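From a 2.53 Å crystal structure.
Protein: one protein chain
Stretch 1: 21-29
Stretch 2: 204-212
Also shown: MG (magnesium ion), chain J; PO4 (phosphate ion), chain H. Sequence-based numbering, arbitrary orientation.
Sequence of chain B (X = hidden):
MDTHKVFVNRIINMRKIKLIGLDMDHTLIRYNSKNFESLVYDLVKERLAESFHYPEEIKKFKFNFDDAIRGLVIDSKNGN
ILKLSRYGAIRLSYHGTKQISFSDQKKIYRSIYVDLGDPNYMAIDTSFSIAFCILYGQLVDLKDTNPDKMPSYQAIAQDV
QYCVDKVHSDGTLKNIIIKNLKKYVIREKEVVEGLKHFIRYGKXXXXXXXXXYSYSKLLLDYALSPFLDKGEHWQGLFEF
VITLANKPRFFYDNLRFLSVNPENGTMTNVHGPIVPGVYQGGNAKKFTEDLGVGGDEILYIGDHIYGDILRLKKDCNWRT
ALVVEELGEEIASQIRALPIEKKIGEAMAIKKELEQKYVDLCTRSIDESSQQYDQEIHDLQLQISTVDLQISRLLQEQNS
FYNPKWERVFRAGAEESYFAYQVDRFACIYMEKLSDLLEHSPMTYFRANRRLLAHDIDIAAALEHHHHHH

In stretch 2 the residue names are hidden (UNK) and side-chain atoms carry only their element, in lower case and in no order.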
# COMPACT_ATOMS: atom_id res chain seq x y z
N GLY B 21 -13.31 -23.84 -19.78
CA GLY B 21 -13.38 -22.53 -20.40
C GLY B 21 -12.14 -22.30 -21.24
O GLY B 21 -11.02 -22.41 -20.75
N LEU B 22 -12.35 -21.98 -22.51
CA LEU B 22 -11.23 -21.75 -23.42
C LEU B 22 -11.08 -20.32 -23.88
O LEU B 22 -12.04 -19.69 -24.32
CB LEU B 22 -11.35 -22.64 -24.66
CG LEU B 22 -11.42 -24.16 -24.47
CD1 LEU B 22 -11.71 -24.84 -25.82
CD2 LEU B 22 -10.11 -24.66 -23.88
N ASP B 23 -9.85 -19.83 -23.79
CA ASP B 23 -9.47 -18.51 -24.26
C ASP B 23 -9.48 -18.73 -25.78
O ASP B 23 -9.10 -19.79 -26.24
CB ASP B 23 -8.06 -18.22 -23.74
CG ASP B 23 -7.38 -17.07 -24.44
OD1 ASP B 23 -7.14 -17.15 -25.66
OD2 ASP B 23 -7.07 -16.07 -23.76
N MET B 24 -9.92 -17.75 -26.56
CA MET B 24 -9.96 -17.95 -28.02
C MET B 24 -8.67 -17.63 -28.78
O MET B 24 -8.01 -18.53 -29.30
CB MET B 24 -11.11 -17.17 -28.65
CG MET B 24 -11.13 -17.29 -30.15
SD MET B 24 -12.49 -16.40 -30.99
CE MET B 24 -11.92 -14.71 -30.88
N ASP B 25 -8.31 -16.35 -28.85
CA ASP B 25 -7.11 -15.97 -29.58
C ASP B 25 -5.82 -16.46 -28.93
O ASP B 25 -5.45 -16.01 -27.85
CB ASP B 25 -7.07 -14.45 -29.76
CG ASP B 25 -8.20 -13.94 -30.65
OD1 ASP B 25 -8.26 -14.31 -31.85
OD2 ASP B 25 -9.04 -13.16 -30.16
N HIS B 26 -5.17 -17.41 -29.60
CA HIS B 26 -3.91 -18.04 -29.18
C HIS B 26 -4.05 -19.29 -28.32
O HIS B 26 -3.05 -19.94 -28.02
CB HIS B 26 -2.97 -17.04 -28.48
CG HIS B 26 -2.62 -15.86 -29.33
ND1 HIS B 26 -3.24 -14.63 -29.21
CD2 HIS B 26 -1.75 -15.73 -30.36
CE1 HIS B 26 -2.77 -13.80 -30.12
NE2 HIS B 26 -1.86 -14.44 -30.84
N THR B 27 -5.27 -19.63 -27.91
CA THR B 27 -5.44 -20.86 -27.13
C THR B 27 -6.23 -21.81 -28.02
O THR B 27 -5.66 -22.75 -28.57
CB THR B 27 -6.17 -20.62 -25.79
OG1 THR B 27 -5.37 -19.77 -24.96
CG2 THR B 27 -6.40 -21.94 -25.06
N LEU B 28 -7.53 -21.57 -28.17
CA LEU B 28 -8.38 -22.41 -29.01
C LEU B 28 -8.04 -22.26 -30.48
O LEU B 28 -8.07 -23.23 -31.23
CB LEU B 28 -9.86 -22.06 -28.82
CG LEU B 28 -10.86 -22.69 -29.79
CD1 LEU B 28 -10.81 -24.22 -29.72
CD2 LEU B 28 -12.24 -22.19 -29.43
N ILE B 29 -7.75 -21.03 -30.90
CA ILE B 29 -7.40 -20.76 -32.29
C ILE B 29 -5.93 -20.38 -32.38
O ILE B 29 -5.49 -19.39 -31.80
CB ILE B 29 -8.28 -19.64 -32.84
CG1 ILE B 29 -9.71 -20.16 -32.96
CG2 ILE B 29 -7.77 -19.16 -34.19
CD1 ILE B 29 -10.72 -19.12 -33.40
N UNK B 204 -18.46 -30.05 -20.80
CA UNK B 204 -19.07 -28.85 -21.37
C UNK B 204 -17.93 -27.91 -21.71
O UNK B 204 -17.03 -27.70 -20.90
c UNK B 204 -22.25 -27.99 -19.32
c UNK B 204 -21.40 -28.80 -20.30
c UNK B 204 -20.02 -28.18 -20.38
c UNK B 204 -23.65 -28.54 -19.15
n UNK B 204 -24.38 -27.74 -18.10
N UNK B 205 -17.96 -27.33 -22.90
CA UNK B 205 -16.90 -26.44 -23.31
C UNK B 205 -17.42 -25.05 -23.63
O UNK B 205 -18.40 -24.91 -24.36
c UNK B 205 -16.18 -27.01 -24.54
c UNK B 205 -15.03 -26.10 -24.96
c UNK B 205 -15.67 -28.41 -24.20
c UNK B 205 -15.11 -29.14 -25.37
N UNK B 206 -16.79 -24.03 -23.07
CA UNK B 206 -17.20 -22.66 -23.36
C UNK B 206 -16.02 -21.79 -23.74
O UNK B 206 -14.88 -22.05 -23.35
c UNK B 206 -16.56 -20.55 -20.69
c UNK B 206 -15.89 -20.27 -19.48
c UNK B 206 -17.98 -22.06 -22.16
c UNK B 206 -17.14 -21.81 -20.92
c UNK B 206 -16.35 -22.52 -18.72
c UNK B 206 -15.79 -21.26 -18.50
c UNK B 206 -17.02 -22.79 -19.93
N UNK B 207 -16.29 -20.76 -24.54
CA UNK B 207 -15.28 -19.83 -24.98
C UNK B 207 -15.33 -18.59 -24.10
O UNK B 207 -16.41 -18.11 -23.75
c UNK B 207 -14.58 -18.27 -26.84
c UNK B 207 -15.51 -19.42 -26.44
c UNK B 207 -15.52 -20.35 -28.80
c UNK B 207 -15.28 -20.63 -27.35
N UNK B 208 -14.17 -18.07 -23.73
CA UNK B 208 -14.10 -16.87 -22.90
C UNK B 208 -13.01 -16.01 -23.55
O UNK B 208 -11.82 -16.15 -23.23
c UNK B 208 -13.72 -17.24 -21.46
c UNK B 208 -13.69 -16.15 -20.39
c UNK B 208 -13.16 -16.73 -19.08
c UNK B 208 -15.10 -15.59 -20.18
N UNK B 209 -13.43 -15.13 -24.46
CA UNK B 209 -12.51 -14.28 -25.20
C UNK B 209 -12.64 -12.79 -24.94
O UNK B 209 -13.69 -12.29 -24.57
c UNK B 209 -12.68 -14.48 -26.72
o UNK B 209 -11.92 -13.51 -27.43
c UNK B 209 -14.15 -14.33 -27.13
N UNK B 210 -11.56 -12.05 -25.17
CA UNK B 210 -11.61 -10.61 -24.99
C UNK B 210 -12.00 -9.93 -26.32
O UNK B 210 -12.17 -8.72 -26.37
o UNK B 210 -10.95 -10.64 -22.27
n UNK B 210 -9.20 -9.27 -22.49
c UNK B 210 -10.16 -10.02 -22.99
c UNK B 210 -10.25 -10.10 -24.50
N UNK B 211 -12.13 -10.72 -27.39
CA UNK B 211 -12.50 -10.21 -28.71
C UNK B 211 -14.00 -10.08 -28.75
O UNK B 211 -14.70 -10.78 -28.02
c UNK B 211 -12.07 -11.18 -29.82
o UNK B 211 -10.66 -11.33 -29.85
N UNK B 212 -14.51 -9.20 -29.61
CA UNK B 212 -15.95 -9.04 -29.71
C UNK B 212 -16.56 -10.16 -30.55
O UNK B 212 -15.86 -10.86 -31.28
o UNK B 212 -14.92 -5.35 -32.54
o UNK B 212 -16.94 -5.24 -31.66
c UNK B 212 -16.30 -7.66 -30.27
c UNK B 212 -15.91 -5.88 -31.98
c UNK B 212 -15.83 -7.37 -31.66
MG MG J . -5.61 -15.56 -25.77
P PO4 H . -8.72 -13.78 -26.31
O1 PO4 H . -8.73 -12.52 -27.09
O2 PO4 H . -7.33 -14.30 -26.21
O3 PO4 H . -9.57 -14.79 -26.99
O4 PO4 H . -9.23 -13.53 -24.94
O HOH W 1 -5.03 -13.60 -25.37

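Position 204 opens the second stretch with a side chain of four carbons in a row ending in a nitrogen. It is extended and exposed, and makes no contact with stretch 1. This is Lys204.

Position 205 carries four carbons, forked at the first, with one arm two carbons long. The one-carbon arm of the fork packs 3.7 Å from Leu22 CD1. That beta-branched pattern identifies Ile205, and the packing carbon is CG2.

At position 206 one carbon leads to a ring of six carbons with no heteroatom. The ring lies against the backbone of Gly21: Gly21 CA sits 3.3 Å from the ring centroid, 12° off the normal, in a CH-pi contact over the face. The residue is Phe206. An ideal CB on Gly21 would come within 2.4 Å of Phe206 CZ, so the ring occupies the space that the glycine leaves empty.

Position 207 repeats the four-carbon pattern, again forked at the first carbon with one longer arm. It shares a face of the sheet with Leu22 and reaches past the strand to the helical segment, with the end of the longer arm 3.8 Å from Leu28 CD2 and the one-carbon arm 4.1 Å from Met24 CB. This is Ile207, and the two carbons are CD1 and CG2.

Position 208 also has four carbons, but the fork is at the second. Its contribution comes chiefly from the backbone: its N donates to Leu22 O at 2.7 Å, and its O receives a CA-H...O contact from Asp23 CA at 3.5 Å. The fork gives Leu208.

Position 209 has one carbon carrying an oxygen and a carbon. Its CB lies 3.7 Å from Met24 CB, while the oxygen donates to phosphate O3 (2.7 Å) and accepts from the backbone N of position 211 (2.8 Å). This is Thr209, and the oxygen is OG1.

Position 210 has two carbons, the second bearing one oxygen and one nitrogen. It does not touch stretch 1, but its backbone N binds phosphate O4 at 2.8 Å. The residue is Asn210.

Position 211 has a single carbon and an oxygen, which donates a very short hydrogen bond, 2.5 Å, to Asp25 OD2. This is Ser211, and the donor is OG.

Position 212 has three carbons, the third carrying two oxygens, and points away from stretch 1: Glu212.

The contact begins as a parallel strand pair, in which Leu22 N donates to Phe206 O at 2.7 Å and Leu22 O accepts from Leu208 N. Beyond the strands, both stretches converge on the phosphate, whose O3 accepts from Asp25 N (2.7 Å) as well as Thr209 OG1. Magnesium ties the ion further to stretch 1, binding Asp23 OD1 at 2.2 Å, Asp25 O at 2.1 Å and phosphate O2 at 2.2 Å.

Stretch 2 204-212: KIFILTNSE
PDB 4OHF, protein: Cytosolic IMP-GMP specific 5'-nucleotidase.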